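Local coordinates for TT1696 protein (Thermus thermophilus, PDB 1UFB), which is of unknown function but belongs to the HEPN-domain family of all-helical proteins and may bind DNA, at residues L8-Q19 and L113-E124. Numbering follows the deposited sequence.
Sequences LEQARHNLRHAQ and LDLAQKILAFVE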
# COMPACT_ATOMS: atom_id res chain seq x y z
N LEU A 8 -11.78 -10.23 -6.88
CA LEU A 8 -12.53 -9.17 -7.53
C LEU A 8 -13.11 -8.27 -6.49
O LEU A 8 -13.21 -7.05 -6.67
CB LEU A 8 -13.67 -9.75 -8.39
CG LEU A 8 -13.34 -9.64 -9.86
CD1 LEU A 8 -13.32 -8.13 -10.28
CD2 LEU A 8 -11.99 -10.33 -10.10
N GLU A 9 -13.57 -8.91 -5.41
CA GLU A 9 -14.17 -8.20 -4.28
C GLU A 9 -13.10 -7.24 -3.71
O GLU A 9 -13.37 -6.09 -3.44
CB GLU A 9 -14.57 -9.23 -3.21
CG GLU A 9 -15.98 -9.19 -2.67
CD GLU A 9 -16.33 -10.50 -1.86
OE1 GLU A 9 -16.35 -11.62 -2.46
OE2 GLU A 9 -16.59 -10.40 -0.63
N GLN A 10 -11.87 -7.74 -3.54
CA GLN A 10 -10.76 -6.91 -3.03
C GLN A 10 -10.48 -5.77 -4.00
O GLN A 10 -10.21 -4.64 -3.57
CB GLN A 10 -9.50 -7.76 -2.92
CG GLN A 10 -8.32 -7.01 -2.24
CD GLN A 10 -8.67 -6.54 -0.83
OE1 GLN A 10 -9.26 -7.30 -0.03
NE2 GLN A 10 -8.27 -5.30 -0.48
N ALA A 11 -10.49 -6.07 -5.31
CA ALA A 11 -10.19 -5.03 -6.32
C ALA A 11 -11.22 -3.91 -6.21
O ALA A 11 -10.86 -2.71 -6.22
CB ALA A 11 -10.26 -5.67 -7.75
N ARG A 12 -12.51 -4.29 -6.12
CA ARG A 12 -13.59 -3.28 -5.99
C ARG A 12 -13.38 -2.51 -4.67
O ARG A 12 -13.53 -1.29 -4.62
CB ARG A 12 -15.01 -3.93 -6.04
CG ARG A 12 -15.46 -4.38 -7.48
CD ARG A 12 -16.90 -4.89 -7.52
NE ARG A 12 -17.05 -6.10 -6.67
CZ ARG A 12 -17.01 -7.35 -7.17
NH1 ARG A 12 -16.85 -7.51 -8.49
NH2 ARG A 12 -17.14 -8.44 -6.38
N HIS A 13 -13.03 -3.21 -3.61
CA HIS A 13 -12.79 -2.49 -2.32
C HIS A 13 -11.62 -1.49 -2.45
O HIS A 13 -11.64 -0.36 -1.92
CB HIS A 13 -12.47 -3.49 -1.17
CG HIS A 13 -12.18 -2.81 0.15
ND1 HIS A 13 -10.90 -2.50 0.57
CD2 HIS A 13 -13.02 -2.27 1.08
CE1 HIS A 13 -10.96 -1.79 1.69
NE2 HIS A 13 -12.23 -1.63 2.02
N ASN A 14 -10.54 -1.95 -3.10
CA ASN A 14 -9.38 -1.07 -3.31
C ASN A 14 -9.81 0.14 -4.14
O ASN A 14 -9.36 1.26 -3.85
CB ASN A 14 -8.25 -1.84 -4.12
CG ASN A 14 -7.56 -2.94 -3.31
OD1 ASN A 14 -6.81 -3.78 -3.89
ND2 ASN A 14 -7.74 -2.94 -1.98
N LEU A 15 -10.66 -0.06 -5.17
CA LEU A 15 -11.09 1.09 -6.00
C LEU A 15 -11.97 2.01 -5.12
O LEU A 15 -11.86 3.22 -5.21
CB LEU A 15 -11.84 0.62 -7.26
CG LEU A 15 -12.01 1.74 -8.33
CD1 LEU A 15 -10.67 2.36 -8.75
CD2 LEU A 15 -12.68 1.14 -9.60
N ARG A 16 -12.81 1.44 -4.26
CA ARG A 16 -13.59 2.33 -3.35
C ARG A 16 -12.68 3.05 -2.37
O ARG A 16 -12.94 4.23 -1.98
CB ARG A 16 -14.71 1.56 -2.57
CG ARG A 16 -15.78 1.02 -3.57
CD ARG A 16 -16.97 0.40 -2.85
NE ARG A 16 -16.63 -0.81 -2.14
CZ ARG A 16 -16.85 -2.02 -2.62
NH1 ARG A 16 -17.41 -2.14 -3.83
NH2 ARG A 16 -16.52 -3.09 -1.90
N HIS A 17 -11.63 2.37 -1.93
CA HIS A 17 -10.68 3.05 -1.03
C HIS A 17 -9.99 4.22 -1.83
O HIS A 17 -9.71 5.29 -1.25
CB HIS A 17 -9.54 2.15 -0.50
CG HIS A 17 -8.60 2.89 0.41
ND1 HIS A 17 -8.99 3.35 1.65
CD2 HIS A 17 -7.31 3.26 0.26
CE1 HIS A 17 -7.96 3.97 2.23
NE2 HIS A 17 -6.93 3.92 1.41
N ALA A 18 -9.66 4.00 -3.10
CA ALA A 18 -9.01 5.08 -3.88
C ALA A 18 -10.01 6.25 -4.06
O ALA A 18 -9.62 7.41 -4.03
CB ALA A 18 -8.47 4.55 -5.32
N GLN A 19 -11.29 5.94 -4.28
CA GLN A 19 -12.30 6.99 -4.44
C GLN A 19 -12.45 7.80 -3.16
O GLN A 19 -12.58 9.06 -3.18
CB GLN A 19 -13.64 6.36 -4.77
CG GLN A 19 -13.76 6.01 -6.20
CD GLN A 19 -15.19 5.87 -6.57
OE1 GLN A 19 -15.83 4.84 -6.26
NE2 GLN A 19 -15.74 6.93 -7.22
N LEU A 113 -7.95 6.53 -11.14
CA LEU A 113 -9.22 5.80 -10.92
C LEU A 113 -9.83 5.41 -12.25
O LEU A 113 -10.33 4.31 -12.40
CB LEU A 113 -10.25 6.64 -10.14
CG LEU A 113 -9.99 6.87 -8.65
CD1 LEU A 113 -10.81 8.05 -8.16
CD2 LEU A 113 -10.40 5.67 -7.88
N ASP A 114 -9.78 6.30 -13.24
CA ASP A 114 -10.35 5.99 -14.55
C ASP A 114 -9.68 4.77 -15.17
O ASP A 114 -10.36 3.88 -15.74
CB ASP A 114 -10.14 7.17 -15.52
CG ASP A 114 -11.03 8.38 -15.20
OD1 ASP A 114 -12.02 8.22 -14.46
OD2 ASP A 114 -10.71 9.47 -15.71
N LEU A 115 -8.36 4.75 -15.09
CA LEU A 115 -7.58 3.65 -15.69
C LEU A 115 -7.85 2.32 -14.95
O LEU A 115 -7.99 1.26 -15.57
CB LEU A 115 -6.06 4.02 -15.69
CG LEU A 115 -5.71 5.29 -16.50
CD1 LEU A 115 -4.20 5.59 -16.41
CD2 LEU A 115 -6.11 5.04 -17.97
N ALA A 116 -7.92 2.39 -13.63
CA ALA A 116 -8.19 1.19 -12.87
C ALA A 116 -9.59 0.68 -13.16
O ALA A 116 -9.81 -0.56 -13.29
CB ALA A 116 -8.01 1.44 -11.35
N GLN A 117 -10.53 1.62 -13.31
CA GLN A 117 -11.91 1.18 -13.64
C GLN A 117 -11.95 0.46 -14.99
O GLN A 117 -12.66 -0.54 -15.17
CB GLN A 117 -12.86 2.41 -13.63
CG GLN A 117 -14.20 2.09 -14.15
CD GLN A 117 -14.85 0.93 -13.37
OE1 GLN A 117 -14.67 0.79 -12.15
NE2 GLN A 117 -15.62 0.13 -14.07
N LYS A 118 -11.18 0.95 -15.96
CA LYS A 118 -11.12 0.23 -17.27
C LYS A 118 -10.62 -1.19 -17.10
O LYS A 118 -11.14 -2.17 -17.71
CB LYS A 118 -10.15 0.94 -18.22
CG LYS A 118 -10.54 2.29 -18.66
CD LYS A 118 -9.57 2.69 -19.76
CE LYS A 118 -9.68 4.19 -20.06
NZ LYS A 118 -8.68 4.56 -21.17
N ILE A 119 -9.60 -1.35 -16.24
CA ILE A 119 -9.06 -2.68 -15.99
C ILE A 119 -10.10 -3.58 -15.32
O ILE A 119 -10.31 -4.74 -15.74
CB ILE A 119 -7.79 -2.62 -15.10
CG1 ILE A 119 -6.68 -1.81 -15.81
CG2 ILE A 119 -7.33 -4.05 -14.75
CD1 ILE A 119 -5.96 -2.52 -16.94
N LEU A 120 -10.75 -3.05 -14.29
CA LEU A 120 -11.79 -3.78 -13.55
C LEU A 120 -12.92 -4.20 -14.49
O LEU A 120 -13.41 -5.36 -14.41
CB LEU A 120 -12.42 -2.88 -12.48
CG LEU A 120 -12.03 -3.34 -11.09
CD1 LEU A 120 -12.64 -4.76 -10.86
CD2 LEU A 120 -10.45 -3.32 -11.03
N ALA A 121 -13.30 -3.29 -15.36
CA ALA A 121 -14.47 -3.57 -16.28
C ALA A 121 -14.10 -4.66 -17.28
O ALA A 121 -14.90 -5.53 -17.57
CB ALA A 121 -14.92 -2.27 -16.99
N PHE A 122 -12.88 -4.61 -17.78
CA PHE A 122 -12.35 -5.62 -18.72
C PHE A 122 -12.37 -6.96 -17.95
O PHE A 122 -12.89 -7.98 -18.44
CB PHE A 122 -10.92 -5.19 -19.13
CG PHE A 122 -10.07 -6.30 -19.72
CD1 PHE A 122 -10.17 -6.65 -21.06
CD2 PHE A 122 -9.14 -6.97 -18.90
CE1 PHE A 122 -9.37 -7.68 -21.58
CE2 PHE A 122 -8.33 -8.00 -19.43
CZ PHE A 122 -8.45 -8.35 -20.76
N VAL A 123 -11.84 -6.97 -16.74
CA VAL A 123 -11.85 -8.21 -15.98
C VAL A 123 -13.29 -8.73 -15.72
O VAL A 123 -13.58 -9.94 -15.83
CB VAL A 123 -11.11 -8.02 -14.62
CG1 VAL A 123 -11.44 -9.19 -13.69
CG2 VAL A 123 -9.57 -7.96 -14.87
N GLU A 124 -14.20 -7.84 -15.34
CA GLU A 124 -15.56 -8.29 -15.02
C GLU A 124 -16.22 -8.91 -16.26
O GLU A 124 -16.94 -9.91 -16.16
CB GLU A 124 -16.42 -7.14 -14.46
CG GLU A 124 -16.13 -6.87 -12.96
CD GLU A 124 -16.46 -5.43 -12.50
OE1 GLU A 124 -16.86 -4.58 -13.35
OE2 GLU A 124 -16.28 -5.15 -11.28
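Leu15 reaches from helix 4-24 to the side chains of helix 106-126 and divides its two methyls between neighbours there. With CG anti to the backbone N (chi1 -166°), Leu15 CD1 lies 3.4 Å from Leu113 CD2 and also meets the Ala116 methyl, while Leu15 CD2 sits 3.3 Å from Gln117 OE1. Leu113 CD2 is shared, pressing on Ala18 CB at 3.4 Å as well, so packing is tight at this end. Trimming Leu15 to an alanine would probably open a gap beside Leu113, Ala116 and Gln117, leaving Leu113 CD2 braced only from the Ala18 and Gln19 side within this pair of helices. Toward the other end, Leu120 CD1 touches Leu8 CD1 at 3.5 Å, and both Leu120 methyls lie against Ala11 CB from the same side. Leu8 CD2 continues the apolar seam to Val123 CG1 at 3.8 Å. Ala41 of helix 27-48 touches both Ala11 and Leu120, adding a third helix to the core. At the polar edge, Glu124 OE2 lies in the guanidinium plane of Arg12, 3.7 Å from NH1 in a long salt bridge; carboxylate and guanidinium planes differ by 25°. The axes of 8-19 and 113-124 run nearly antiparallel (165°) and approach to 10.7 Å, pairing the first and last long helices of the HEPN helical bundle.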